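Local coordinates for RabGDI protein (Plasmodium falciparum 3D7, PDB 3P1W) that probably acts as a Rab GDP-dissociation inhibitor, holding Rab GTPases in their GDP-bound state during vesicle transport, at residues A[19-24]-A[45-50]; A[26-31]-A[53-58]; A[30-35]-A[305-310]; A[92-97]-A[431-436]; A[320-325]-A[414-419]. All coordinates share one frame; numbering follows the deposited sequence.

Contact 1. Residues A[19-24]-A[45-50]; sequences EHYDVI and KILVLD
The Y21 ring lies with one face on L47, whose CB sits 3.7 Å from the ring centroid and only 5° off the ring normal, a CH-pi contact. The methyl CD2 of L47 reaches the CE2 corner of the same ring, and at the ring edge, in its plane, OE1 of E19 takes a weak hydrogen bond from the tyrosine OH. K45 CG approaches the ring obliquely, its extended chain running on past the carbonyl O of H20. These groups belong to the first beta-alpha-beta unit of the Rossmann-like fold of the GDI family: strand 20-26 and strand 46-49 are parallel neighbours, joined through helix 30-41. V23 pairs with I46 and I24 with L47; V23 and I46 face that helix, where both touch L39, while I24 and L47 lie on the other face of the sheet. L47 N donates to V23 O at 3.3 Å, in the carbonyl plane. The pairing begins where the chain turns a corner at D22, and there K45 O accepts two bonds, from D22 N at 2.7 Å and a weak one from V23 N. The side chain of D22 bonds K45 in return: CG, anti to its own carbonyl carbon (chi1 -68°), directs OD2 at the backbone of K45, and K45 N meets the anti lone pair of that oxygen at 2.8 Å in an almost straight bond of 172°.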
# COMPACT_ATOMS: atom_id res chain seq x y z
N GLU A 19 -4.61 -35.64 -6.87
CA GLU A 19 -5.05 -34.28 -7.23
C GLU A 19 -3.93 -33.48 -7.89
O GLU A 19 -2.78 -33.56 -7.44
CB GLU A 19 -5.51 -33.51 -5.99
CG GLU A 19 -6.98 -33.63 -5.67
CD GLU A 19 -7.35 -32.96 -4.35
OE1 GLU A 19 -6.64 -32.02 -3.91
OE2 GLU A 19 -8.35 -33.37 -3.74
N HIS A 20 -4.24 -32.72 -8.94
CA HIS A 20 -3.23 -31.90 -9.63
C HIS A 20 -3.74 -30.51 -9.97
O HIS A 20 -4.85 -30.35 -10.49
CB HIS A 20 -2.71 -32.57 -10.91
CG HIS A 20 -1.59 -31.80 -11.55
ND1 HIS A 20 -1.81 -30.74 -12.41
CD2 HIS A 20 -0.24 -31.92 -11.44
CE1 HIS A 20 -0.65 -30.24 -12.80
NE2 HIS A 20 0.32 -30.94 -12.22
N TYR A 21 -2.91 -29.50 -9.69
CA TYR A 21 -3.24 -28.11 -9.96
C TYR A 21 -2.11 -27.46 -10.75
O TYR A 21 -0.96 -27.85 -10.66
CB TYR A 21 -3.47 -27.36 -8.65
CG TYR A 21 -4.54 -27.99 -7.79
CD1 TYR A 21 -5.87 -27.67 -7.98
CD2 TYR A 21 -4.21 -28.93 -6.82
CE1 TYR A 21 -6.86 -28.26 -7.22
CE2 TYR A 21 -5.20 -29.53 -6.05
CZ TYR A 21 -6.53 -29.19 -6.26
OH TYR A 21 -7.52 -29.77 -5.51
N ASP A 22 -2.45 -26.44 -11.52
CA ASP A 22 -1.42 -25.64 -12.18
C ASP A 22 -0.61 -24.90 -11.10
O ASP A 22 0.63 -24.94 -11.10
CB ASP A 22 -2.04 -24.65 -13.16
CG ASP A 22 -2.67 -25.35 -14.36
OD1 ASP A 22 -1.98 -26.18 -14.97
OD2 ASP A 22 -3.85 -25.08 -14.67
N VAL A 23 -1.31 -24.24 -10.19
CA VAL A 23 -0.66 -23.49 -9.11
C VAL A 23 -1.38 -23.78 -7.80
O VAL A 23 -2.61 -23.79 -7.75
CB VAL A 23 -0.67 -21.98 -9.38
CG1 VAL A 23 0.14 -21.21 -8.32
CG2 VAL A 23 -0.12 -21.67 -10.77
N ILE A 24 -0.60 -24.04 -6.75
CA ILE A 24 -1.14 -24.04 -5.39
C ILE A 24 -0.63 -22.75 -4.70
O ILE A 24 0.55 -22.38 -4.79
CB ILE A 24 -0.76 -25.28 -4.58
CG1 ILE A 24 -1.35 -26.54 -5.23
CG2 ILE A 24 -1.23 -25.18 -3.12
CD1 ILE A 24 -0.91 -27.83 -4.56
N LYS A 45 -5.91 -23.79 -13.28
CA LYS A 45 -6.52 -24.61 -12.23
C LYS A 45 -5.71 -24.43 -10.95
O LYS A 45 -4.52 -24.74 -10.92
CB LYS A 45 -6.55 -26.09 -12.64
CG LYS A 45 -7.08 -27.00 -11.53
CD LYS A 45 -7.45 -28.41 -11.98
CE LYS A 45 -8.15 -29.14 -10.84
NZ LYS A 45 -8.27 -30.59 -11.09
N ILE A 46 -6.37 -23.93 -9.90
CA ILE A 46 -5.67 -23.53 -8.68
C ILE A 46 -6.34 -24.07 -7.42
O ILE A 46 -7.54 -24.39 -7.42
CB ILE A 46 -5.57 -21.97 -8.54
CG1 ILE A 46 -6.94 -21.33 -8.25
CG2 ILE A 46 -4.97 -21.36 -9.80
CD1 ILE A 46 -6.89 -19.79 -8.01
N LEU A 47 -5.54 -24.15 -6.36
CA LEU A 47 -6.01 -24.46 -5.01
C LEU A 47 -5.39 -23.40 -4.11
O LEU A 47 -4.19 -23.13 -4.23
CB LEU A 47 -5.52 -25.83 -4.58
CG LEU A 47 -5.86 -26.30 -3.16
CD1 LEU A 47 -7.37 -26.35 -2.92
CD2 LEU A 47 -5.24 -27.68 -2.88
N VAL A 48 -6.19 -22.82 -3.21
CA VAL A 48 -5.70 -21.80 -2.27
C VAL A 48 -5.89 -22.31 -0.85
O VAL A 48 -7.02 -22.67 -0.48
CB VAL A 48 -6.46 -20.46 -2.47
CG1 VAL A 48 -5.92 -19.37 -1.51
CG2 VAL A 48 -6.34 -20.02 -3.93
N LEU A 49 -4.79 -22.39 -0.08
CA LEU A 49 -4.78 -22.96 1.26
C LEU A 49 -4.23 -21.97 2.26
O LEU A 49 -3.26 -21.28 1.95
CB LEU A 49 -3.87 -24.20 1.31
CG LEU A 49 -4.21 -25.27 0.27
CD1 LEU A 49 -3.25 -26.44 0.41
CD2 LEU A 49 -5.64 -25.71 0.44
N ASP A 50 -4.81 -21.95 3.47
CA ASP A 50 -4.33 -21.09 4.54
C ASP A 50 -4.42 -21.83 5.86
O ASP A 50 -5.46 -22.44 6.19
CB ASP A 50 -5.19 -19.81 4.57
CG ASP A 50 -4.55 -18.67 5.40
OD1 ASP A 50 -3.88 -18.92 6.42
OD2 ASP A 50 -4.71 -17.51 4.98

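Contact 2. Residues A[26-31]-A[53-58]; sequences LGTGLK and PYYGGE
G56 N gives a hydrogen bond to T28 OG1 at 2.9 Å, with an angle of 163° at the hydrogen. The hydroxyl lies between the backbone N and the carbonyl carbon of its own residue (chi1 56°), which turns it toward the 53-58 loop. The same oxygen is also hydrogen-bonded to D50 OD2. Weaker CH···O contacts flank this bond: G29 CA approaches G56 O at 3.2 Å, and G56 CA approaches T28 O at 3.2 Å. Van der Waals contact is slight. T28 OG1 lies at the edge of the Y55 ring, in its plane and 3.8 Å from CD1, and the glycine backbones close to a CA-CA distance of 4.4 Å between G29 and G56. G29 is the N-cap of helix 30-41, in the glycine-rich turn after the first strand of the Rossmann-like fold. Since G56 N is a donor to T28 OG1, the threonine proton is left for another acceptor, consistent with the D50 carboxylate receiving it.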
# COMPACT_ATOMS: atom_id res chain seq x y z
N LEU A 26 -0.41 -20.51 -1.15
CA LEU A 26 -0.42 -20.70 0.28
C LEU A 26 -0.46 -19.31 0.93
O LEU A 26 0.43 -18.50 0.68
CB LEU A 26 0.82 -21.46 0.73
CG LEU A 26 1.08 -22.79 0.02
CD1 LEU A 26 2.36 -23.40 0.56
CD2 LEU A 26 -0.08 -23.74 0.18
N GLY A 27 -1.49 -19.07 1.74
CA GLY A 27 -1.74 -17.77 2.38
C GLY A 27 -2.84 -17.06 1.62
O GLY A 27 -2.94 -17.22 0.40
N THR A 28 -3.69 -16.32 2.34
CA THR A 28 -4.71 -15.48 1.72
C THR A 28 -4.47 -13.97 1.98
O THR A 28 -5.41 -13.18 1.96
CB THR A 28 -6.15 -15.92 2.07
OG1 THR A 28 -6.34 -15.94 3.49
CG2 THR A 28 -6.44 -17.36 1.49
N GLY A 29 -3.19 -13.59 2.09
CA GLY A 29 -2.81 -12.17 2.06
C GLY A 29 -3.31 -11.61 0.75
O GLY A 29 -3.63 -12.37 -0.20
N LEU A 30 -3.42 -10.30 0.70
CA LEU A 30 -3.94 -9.59 -0.46
C LEU A 30 -3.23 -9.97 -1.74
O LEU A 30 -3.89 -10.29 -2.75
CB LEU A 30 -3.88 -8.06 -0.22
CG LEU A 30 -4.84 -7.55 0.86
CD1 LEU A 30 -4.58 -6.05 1.09
CD2 LEU A 30 -6.30 -7.81 0.48
N LYS A 31 -1.91 -10.00 -1.74
CA LYS A 31 -1.17 -10.36 -2.96
C LYS A 31 -1.55 -11.77 -3.47
O LYS A 31 -1.77 -11.96 -4.68
CB LYS A 31 0.32 -10.30 -2.74
CG LYS A 31 0.93 -8.88 -2.52
CD LYS A 31 2.37 -9.03 -2.07
CE LYS A 31 3.06 -7.74 -1.81
NZ LYS A 31 4.52 -7.92 -1.58
N PRO A 53 -7.62 -19.74 10.66
CA PRO A 53 -9.08 -19.84 10.60
C PRO A 53 -9.82 -18.61 10.06
O PRO A 53 -11.04 -18.59 10.05
CB PRO A 53 -9.48 -20.12 12.07
CG PRO A 53 -8.42 -19.48 12.88
CD PRO A 53 -7.15 -19.40 12.02
N TYR A 54 -9.07 -17.62 9.57
CA TYR A 54 -9.61 -16.37 9.01
C TYR A 54 -8.82 -16.07 7.72
O TYR A 54 -7.70 -16.54 7.58
CB TYR A 54 -9.41 -15.22 10.03
CG TYR A 54 -7.97 -15.06 10.45
CD1 TYR A 54 -7.07 -14.32 9.69
CD2 TYR A 54 -7.49 -15.67 11.60
CE1 TYR A 54 -5.75 -14.19 10.06
CE2 TYR A 54 -6.16 -15.54 11.99
CZ TYR A 54 -5.30 -14.80 11.22
OH TYR A 54 -3.97 -14.69 11.59
N TYR A 55 -9.39 -15.28 6.82
CA TYR A 55 -8.70 -14.87 5.58
C TYR A 55 -7.80 -13.66 5.85
O TYR A 55 -8.03 -12.92 6.80
CB TYR A 55 -9.71 -14.42 4.53
CG TYR A 55 -10.59 -15.50 3.94
CD1 TYR A 55 -10.03 -16.59 3.30
CD2 TYR A 55 -11.97 -15.37 3.97
CE1 TYR A 55 -10.82 -17.56 2.74
CE2 TYR A 55 -12.78 -16.35 3.41
CZ TYR A 55 -12.20 -17.43 2.80
OH TYR A 55 -12.99 -18.40 2.24
N GLY A 56 -6.79 -13.46 5.00
CA GLY A 56 -6.08 -12.16 4.94
C GLY A 56 -4.61 -12.19 5.28
O GLY A 56 -3.87 -11.25 4.92
N GLY A 57 -4.16 -13.25 5.96
CA GLY A 57 -2.79 -13.35 6.43
C GLY A 57 -2.34 -12.08 7.17
O GLY A 57 -3.02 -11.63 8.11
N GLU A 58 -1.21 -11.52 6.75
CA GLU A 58 -0.66 -10.30 7.37
C GLU A 58 -1.55 -9.08 7.11
O GLU A 58 -1.46 -8.09 7.84
CB GLU A 58 0.77 -10.02 6.87
CG GLU A 58 1.79 -11.05 7.32
CD GLU A 58 2.05 -11.00 8.82
OE1 GLU A 58 2.18 -9.91 9.40
OE2 GLU A 58 2.14 -12.08 9.42

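Contact 3. Residues A[30-35]-A[305-310]; sequences LKECIL and KVICDP
E32 and D309 meet through a water that donates to both carboxylates, 2.7 Å from E32 OE1 and 2.7 Å from D309 OD2. The two acid groups cross at about a right angle, their planes 82° apart, and OE1 and OD2 stand 4.6 Å from each other. The nearness of two like charges may raise the proton affinity of one acid, an effect that the water, giving a hydrogen to each, probably offsets in part. E32 gets there by bending: its chain folds at chi2 (76°), bringing the carboxylate up against the backbone where C308 gives way to D309. OE2 ends 3.2 Å from D309 N, but the angle is too poor for a hydrogen bond, and OE2 is instead bonded to the hydroxyl of T430. D309 in turn bonds S311 OG through its other oxygen, OD1. The setting is the Rossmann-like fold, with helix 30-41 lying over the parallel strands 20-26 and 305-308; the axes of helix 30-35 and strand 305-308 pass 9.0 Å apart, with 142° between their N-to-C directions. Further along the helix the contact is apolar. L35 and I307 both direct their CB atoms across the gap, and their side chains meet obliquely, CD1 of L35 lying 3.9 Å from CG2 of I307. I307 also packs on V23 and I25 of the neighbouring strand, while E32 rests against I25.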
# COMPACT_ATOMS: atom_id res chain seq x y z
N LEU A 30 -3.42 -10.30 0.70
CA LEU A 30 -3.94 -9.59 -0.46
C LEU A 30 -3.23 -9.97 -1.74
O LEU A 30 -3.89 -10.29 -2.75
CB LEU A 30 -3.88 -8.06 -0.22
CG LEU A 30 -4.84 -7.55 0.86
CD1 LEU A 30 -4.58 -6.05 1.09
CD2 LEU A 30 -6.30 -7.81 0.48
N LYS A 31 -1.91 -10.00 -1.74
CA LYS A 31 -1.17 -10.36 -2.96
C LYS A 31 -1.55 -11.77 -3.47
O LYS A 31 -1.77 -11.96 -4.68
CB LYS A 31 0.32 -10.30 -2.74
CG LYS A 31 0.93 -8.88 -2.52
CD LYS A 31 2.37 -9.03 -2.07
CE LYS A 31 3.06 -7.74 -1.81
NZ LYS A 31 4.52 -7.92 -1.58
N GLU A 32 -1.62 -12.72 -2.56
CA GLU A 32 -1.99 -14.11 -2.92
C GLU A 32 -3.40 -14.18 -3.52
O GLU A 32 -3.63 -14.90 -4.52
CB GLU A 32 -1.88 -15.01 -1.70
CG GLU A 32 -0.45 -15.53 -1.42
CD GLU A 32 0.48 -14.49 -0.78
OE1 GLU A 32 -0.03 -13.56 -0.12
OE2 GLU A 32 1.71 -14.60 -0.96
N CYS A 33 -4.33 -13.47 -2.90
CA CYS A 33 -5.71 -13.43 -3.38
C CYS A 33 -5.81 -12.82 -4.79
O CYS A 33 -6.49 -13.37 -5.69
CB CYS A 33 -6.57 -12.65 -2.42
SG CYS A 33 -6.81 -13.48 -0.87
N ILE A 34 -5.12 -11.70 -4.99
CA ILE A 34 -5.10 -11.01 -6.30
C ILE A 34 -4.50 -11.90 -7.40
O ILE A 34 -5.08 -12.04 -8.51
CB ILE A 34 -4.34 -9.64 -6.21
CG1 ILE A 34 -5.09 -8.70 -5.26
CG2 ILE A 34 -4.17 -9.04 -7.58
CD1 ILE A 34 -4.26 -7.48 -4.72
N LEU A 35 -3.38 -12.54 -7.09
CA LEU A 35 -2.73 -13.46 -8.02
C LEU A 35 -3.63 -14.67 -8.30
O LEU A 35 -3.73 -15.11 -9.44
CB LEU A 35 -1.37 -13.91 -7.49
CG LEU A 35 -0.23 -12.90 -7.66
CD1 LEU A 35 0.93 -13.17 -6.71
CD2 LEU A 35 0.23 -12.82 -9.10
N LYS A 305 3.50 -25.17 -10.00
CA LYS A 305 4.04 -23.98 -9.33
C LYS A 305 3.37 -23.73 -8.01
O LYS A 305 2.23 -24.13 -7.78
CB LYS A 305 3.87 -22.74 -10.24
CG LYS A 305 4.49 -22.90 -11.65
CD LYS A 305 4.31 -21.66 -12.50
CE LYS A 305 4.70 -21.87 -13.96
NZ LYS A 305 6.07 -22.46 -14.16
N VAL A 306 4.07 -22.99 -7.15
CA VAL A 306 3.51 -22.54 -5.90
C VAL A 306 3.71 -21.02 -5.79
O VAL A 306 4.74 -20.49 -6.21
CB VAL A 306 4.19 -23.23 -4.69
CG1 VAL A 306 3.84 -22.55 -3.36
CG2 VAL A 306 3.82 -24.70 -4.62
N ILE A 307 2.71 -20.33 -5.24
CA ILE A 307 2.87 -18.91 -4.82
C ILE A 307 2.59 -18.89 -3.35
O ILE A 307 1.59 -19.45 -2.91
CB ILE A 307 1.90 -17.97 -5.56
CG1 ILE A 307 2.16 -17.97 -7.06
CG2 ILE A 307 2.03 -16.51 -5.02
CD1 ILE A 307 0.95 -17.46 -7.87
N CYS A 308 3.46 -18.26 -2.56
CA CYS A 308 3.21 -18.22 -1.14
C CYS A 308 3.84 -17.01 -0.51
O CYS A 308 4.71 -16.39 -1.09
CB CYS A 308 3.72 -19.48 -0.48
SG CYS A 308 5.51 -19.75 -0.55
N ASP A 309 3.40 -16.70 0.69
CA ASP A 309 4.06 -15.64 1.47
C ASP A 309 5.27 -16.23 2.24
O ASP A 309 5.43 -17.45 2.31
CB ASP A 309 3.04 -14.91 2.34
CG ASP A 309 2.57 -15.71 3.52
OD1 ASP A 309 3.33 -15.89 4.49
OD2 ASP A 309 1.38 -16.06 3.52
N PRO A 310 6.12 -15.36 2.81
CA PRO A 310 7.35 -15.83 3.42
C PRO A 310 7.16 -16.83 4.57
O PRO A 310 8.05 -17.66 4.81
CB PRO A 310 8.04 -14.52 3.88
CG PRO A 310 7.56 -13.51 2.94
CD PRO A 310 6.08 -13.88 2.74
O HOH W 1 -0.47 -14.39 2.38

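Contact 4. Residues A[92-97]-A[431-436]; sequences IPKFIL and SSYDAT
K94 NZ drives into the 431-436 loop and is gripped by three acceptors there: T436 O at 2.8 Å, D434 O at 2.9 Å and D434 OD1 at 2.9 Å, the last a salt bridge with a weak hydrogen bond. D434 O is met from above its carbonyl plane, 53° out of it. The lysine chain runs extended and then bends at its end (chi4 -82°), which carries NZ in among these oxygens; a water accepts a bond from D434 N and a weak one from NZ. Beside the charge, I92 CD1 packs on Y433 CB at 3.7 Å, the two side chains crossing at about a right angle, and the Y433 hydroxyl bonds K31 N.

A second shell fixes the acceptors. D434 OD1 takes hydrogen bonds from T436 OG1, on its syn lone pair at 2.6 Å, and from T436 N, while D434 OD2 bonds T441 OG1 and R328 NH2 bonds D434 O. The bond from T436 N to D434 OD1 makes this an Asx turn, its carboxylate paired with a buried lysine.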
# COMPACT_ATOMS: atom_id res chain seq x y z
N ILE A 92 -2.96 -3.81 7.89
CA ILE A 92 -2.13 -3.13 6.92
C ILE A 92 -3.04 -2.34 5.96
O ILE A 92 -3.29 -2.79 4.83
CB ILE A 92 -1.18 -4.09 6.18
CG1 ILE A 92 -0.34 -4.91 7.16
CG2 ILE A 92 -0.26 -3.34 5.19
CD1 ILE A 92 0.65 -5.90 6.53
N PRO A 93 -3.55 -1.18 6.42
CA PRO A 93 -4.45 -0.39 5.60
C PRO A 93 -3.64 0.38 4.58
O PRO A 93 -2.82 1.27 4.94
CB PRO A 93 -5.13 0.56 6.60
CG PRO A 93 -4.14 0.71 7.75
CD PRO A 93 -3.37 -0.62 7.78
N LYS A 94 -3.77 -0.02 3.34
CA LYS A 94 -3.13 0.72 2.26
C LYS A 94 -4.22 1.29 1.36
O LYS A 94 -5.08 0.56 0.85
CB LYS A 94 -2.20 -0.19 1.48
CG LYS A 94 -0.87 -0.47 2.20
CD LYS A 94 -0.09 -1.58 1.59
CE LYS A 94 1.26 -1.81 2.31
NZ LYS A 94 2.40 -0.90 1.92
N PHE A 95 -4.15 2.58 1.11
CA PHE A 95 -5.05 3.18 0.13
C PHE A 95 -4.62 2.92 -1.32
O PHE A 95 -3.48 2.60 -1.62
CB PHE A 95 -5.16 4.68 0.38
CG PHE A 95 -5.67 5.07 1.73
CD1 PHE A 95 -6.62 4.32 2.40
CD2 PHE A 95 -5.26 6.26 2.30
CE1 PHE A 95 -7.12 4.74 3.62
CE2 PHE A 95 -5.75 6.66 3.53
CZ PHE A 95 -6.69 5.90 4.18
N ILE A 96 -5.57 3.05 -2.24
CA ILE A 96 -5.38 2.61 -3.63
C ILE A 96 -5.53 3.80 -4.59
O ILE A 96 -6.53 4.52 -4.56
CB ILE A 96 -6.43 1.52 -3.91
CG1 ILE A 96 -6.14 0.30 -3.03
CG2 ILE A 96 -6.49 1.14 -5.40
CD1 ILE A 96 -7.36 -0.57 -2.80
N LEU A 97 -4.51 4.02 -5.41
CA LEU A 97 -4.52 5.11 -6.37
C LEU A 97 -5.54 4.81 -7.49
O LEU A 97 -5.48 3.75 -8.12
CB LEU A 97 -3.11 5.32 -6.95
CG LEU A 97 -2.87 6.55 -7.84
CD1 LEU A 97 -2.97 7.88 -7.06
CD2 LEU A 97 -1.51 6.47 -8.55
N SER A 431 6.92 -10.73 -1.41
CA SER A 431 7.63 -9.92 -0.41
C SER A 431 6.70 -9.49 0.72
O SER A 431 5.46 -9.42 0.57
CB SER A 431 8.31 -8.71 -1.09
OG SER A 431 7.33 -7.81 -1.59
N SER A 432 7.27 -9.18 1.87
CA SER A 432 6.48 -8.67 2.97
C SER A 432 5.95 -7.29 2.59
O SER A 432 6.58 -6.60 1.80
CB SER A 432 7.32 -8.55 4.22
OG SER A 432 7.99 -9.76 4.49
N TYR A 433 4.79 -6.93 3.15
CA TYR A 433 4.19 -5.60 2.93
C TYR A 433 5.09 -4.54 3.59
O TYR A 433 5.48 -4.69 4.74
CB TYR A 433 2.75 -5.50 3.45
CG TYR A 433 1.85 -6.45 2.73
CD1 TYR A 433 1.25 -6.11 1.53
CD2 TYR A 433 1.71 -7.76 3.19
CE1 TYR A 433 0.49 -7.03 0.84
CE2 TYR A 433 0.96 -8.68 2.51
CZ TYR A 433 0.35 -8.31 1.34
OH TYR A 433 -0.37 -9.24 0.64
N ASP A 434 5.40 -3.50 2.82
CA ASP A 434 6.26 -2.39 3.32
C ASP A 434 5.45 -1.30 4.01
O ASP A 434 4.21 -1.35 4.12
CB ASP A 434 7.14 -1.86 2.17
CG ASP A 434 6.37 -1.08 1.13
OD1 ASP A 434 5.27 -0.57 1.43
OD2 ASP A 434 6.88 -0.94 -0.00
N ALA A 435 6.17 -0.31 4.55
CA ALA A 435 5.57 0.74 5.34
C ALA A 435 4.67 1.70 4.56
O ALA A 435 3.96 2.49 5.18
CB ALA A 435 6.69 1.55 6.07
N THR A 436 4.70 1.69 3.22
CA THR A 436 3.95 2.73 2.47
C THR A 436 2.44 2.66 2.80
O THR A 436 1.91 1.60 3.06
CB THR A 436 4.18 2.64 0.96
OG1 THR A 436 3.76 1.36 0.45
CG2 THR A 436 5.69 2.81 0.62
O HOH W 2 3.84 -3.42 0.27

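Contact 5. Residues A[320-325]-A[414-419]; sequences IKKIGQ and DLYVST
I320 and Y416 meet obliquely, with CD1 of I320 over one face of the tyrosine ring, 3.9 Å from its centroid and displaced toward the rim in a CH-pi contact. K322 CB comes up to CE1 of the same ring. Beyond it, the extended K322 chain crosses D414 obliquely and forms a salt bridge, NZ to OD1 at 2.7 Å, from above the carboxylate plane. Q325 lies alongside D414, its amide nearly coplanar with the carboxylate (28°), and NE2 reaches OD1 at 2.8 Å; the two donors come from opposite faces of the acid. The backbones form an antiparallel pair, strand 320-333 against strand 405-418, in the larger mixed sheet of the molecule. K321 and V417 are a hydrogen-bonded pair, K321 N to V417 O at 2.9 Å, and their side chains run side by side on the face opposite Y416. I323 crosses V417 at about a right angle, with CD1 touching V417 CG1 at 3.7 Å.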
# COMPACT_ATOMS: atom_id res chain seq x y z
N ILE A 320 14.17 -16.65 0.96
CA ILE A 320 13.92 -15.26 1.37
C ILE A 320 15.12 -14.68 2.09
O ILE A 320 15.94 -15.40 2.66
CB ILE A 320 12.67 -15.13 2.28
CG1 ILE A 320 12.79 -16.06 3.49
CG2 ILE A 320 11.40 -15.43 1.47
CD1 ILE A 320 11.55 -16.09 4.35
N LYS A 321 15.18 -13.35 2.05
CA LYS A 321 16.23 -12.60 2.71
C LYS A 321 15.54 -11.52 3.52
O LYS A 321 14.69 -10.84 2.99
CB LYS A 321 17.09 -11.98 1.63
CG LYS A 321 18.12 -10.93 2.02
CD LYS A 321 18.99 -10.60 0.79
CE LYS A 321 18.21 -9.87 -0.34
NZ LYS A 321 18.95 -9.88 -1.66
N LYS A 322 15.90 -11.39 4.79
CA LYS A 322 15.39 -10.32 5.63
C LYS A 322 16.13 -9.02 5.30
O LYS A 322 17.38 -8.97 5.27
CB LYS A 322 15.52 -10.70 7.11
CG LYS A 322 15.04 -9.62 8.10
CD LYS A 322 15.18 -10.08 9.56
CE LYS A 322 15.20 -8.88 10.55
NZ LYS A 322 14.81 -9.25 12.00
N ILE A 323 15.37 -7.96 5.01
CA ILE A 323 15.97 -6.66 4.67
C ILE A 323 15.77 -5.58 5.72
O ILE A 323 16.25 -4.44 5.55
CB ILE A 323 15.48 -6.10 3.30
CG1 ILE A 323 13.96 -5.84 3.28
CG2 ILE A 323 15.91 -7.02 2.19
CD1 ILE A 323 13.47 -5.07 2.02
N GLY A 324 15.05 -5.92 6.79
CA GLY A 324 14.70 -4.95 7.82
C GLY A 324 13.43 -5.32 8.56
O GLY A 324 13.03 -6.50 8.59
N GLN A 325 12.84 -4.33 9.22
CA GLN A 325 11.56 -4.49 9.94
C GLN A 325 10.68 -3.28 9.68
O GLN A 325 11.17 -2.20 9.37
CB GLN A 325 11.79 -4.59 11.47
CG GLN A 325 12.54 -5.83 11.93
CD GLN A 325 12.47 -6.03 13.42
OE1 GLN A 325 12.85 -5.15 14.18
NE2 GLN A 325 12.00 -7.20 13.85
N ASP A 414 9.14 -8.51 10.61
CA ASP A 414 10.30 -8.64 9.74
C ASP A 414 9.88 -8.44 8.29
O ASP A 414 8.78 -8.83 7.89
CB ASP A 414 10.98 -10.01 9.91
CG ASP A 414 11.60 -10.21 11.28
OD1 ASP A 414 12.07 -9.26 11.93
OD2 ASP A 414 11.63 -11.37 11.71
N LEU A 415 10.73 -7.78 7.52
CA LEU A 415 10.54 -7.57 6.09
C LEU A 415 11.44 -8.51 5.32
O LEU A 415 12.68 -8.47 5.48
CB LEU A 415 10.90 -6.13 5.69
CG LEU A 415 10.04 -5.00 6.26
CD1 LEU A 415 10.65 -3.61 5.96
CD2 LEU A 415 8.59 -5.12 5.73
N TYR A 416 10.80 -9.37 4.51
CA TYR A 416 11.46 -10.27 3.60
C TYR A 416 11.23 -9.90 2.15
O TYR A 416 10.18 -9.37 1.77
CB TYR A 416 10.95 -11.70 3.79
CG TYR A 416 11.29 -12.26 5.12
CD1 TYR A 416 12.59 -12.72 5.39
CD2 TYR A 416 10.33 -12.35 6.13
CE1 TYR A 416 12.91 -13.28 6.63
CE2 TYR A 416 10.65 -12.86 7.38
CZ TYR A 416 11.94 -13.34 7.61
OH TYR A 416 12.27 -13.88 8.85
N VAL A 417 12.25 -10.18 1.36
CA VAL A 417 12.12 -10.23 -0.07
C VAL A 417 12.57 -11.60 -0.55
O VAL A 417 13.26 -12.32 0.14
CB VAL A 417 12.94 -9.11 -0.76
CG1 VAL A 417 12.45 -7.68 -0.33
CG2 VAL A 417 14.46 -9.28 -0.54
N SER A 418 12.18 -11.94 -1.76
CA SER A 418 12.56 -13.21 -2.34
C SER A 418 14.01 -13.12 -2.81
O SER A 418 14.47 -12.05 -3.14
CB SER A 418 11.64 -13.52 -3.51
OG SER A 418 11.85 -12.57 -4.54
N THR A 419 14.74 -14.23 -2.81
CA THR A 419 16.15 -14.21 -3.24
C THR A 419 16.35 -14.29 -4.76
O THR A 419 17.46 -14.06 -5.24
CB THR A 419 16.94 -15.35 -2.60
OG1 THR A 419 16.26 -16.57 -2.85
CG2 THR A 419 17.09 -15.13 -1.10

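Contacts 1, 2 and 3 cluster around helix 30-41 and the Rossmann-like sheet: contacts 2 and 3 share L30 and K31, their centres 9 Å apart, and strand 20-26 of contact 1 is hydrogen-bonded to strand 305-308 of contact 3. D50 carries contact 1 into contact 2 through T28. Along the chain, contact 1's segments alternate with those of contacts 2 and 3, and contacts 1 and 2 close before contact 4 opens. K31 holds the 431-436 loop to helix 30-41; the same loop meets residues 92-97, whose strand 96-97 belongs to the second sheet. Contact 5, in that sheet and about 15 Å from contact 4 between centres, is nested within contact 4's loop, whose segments, at least 334 residues apart, meet between the two sheets.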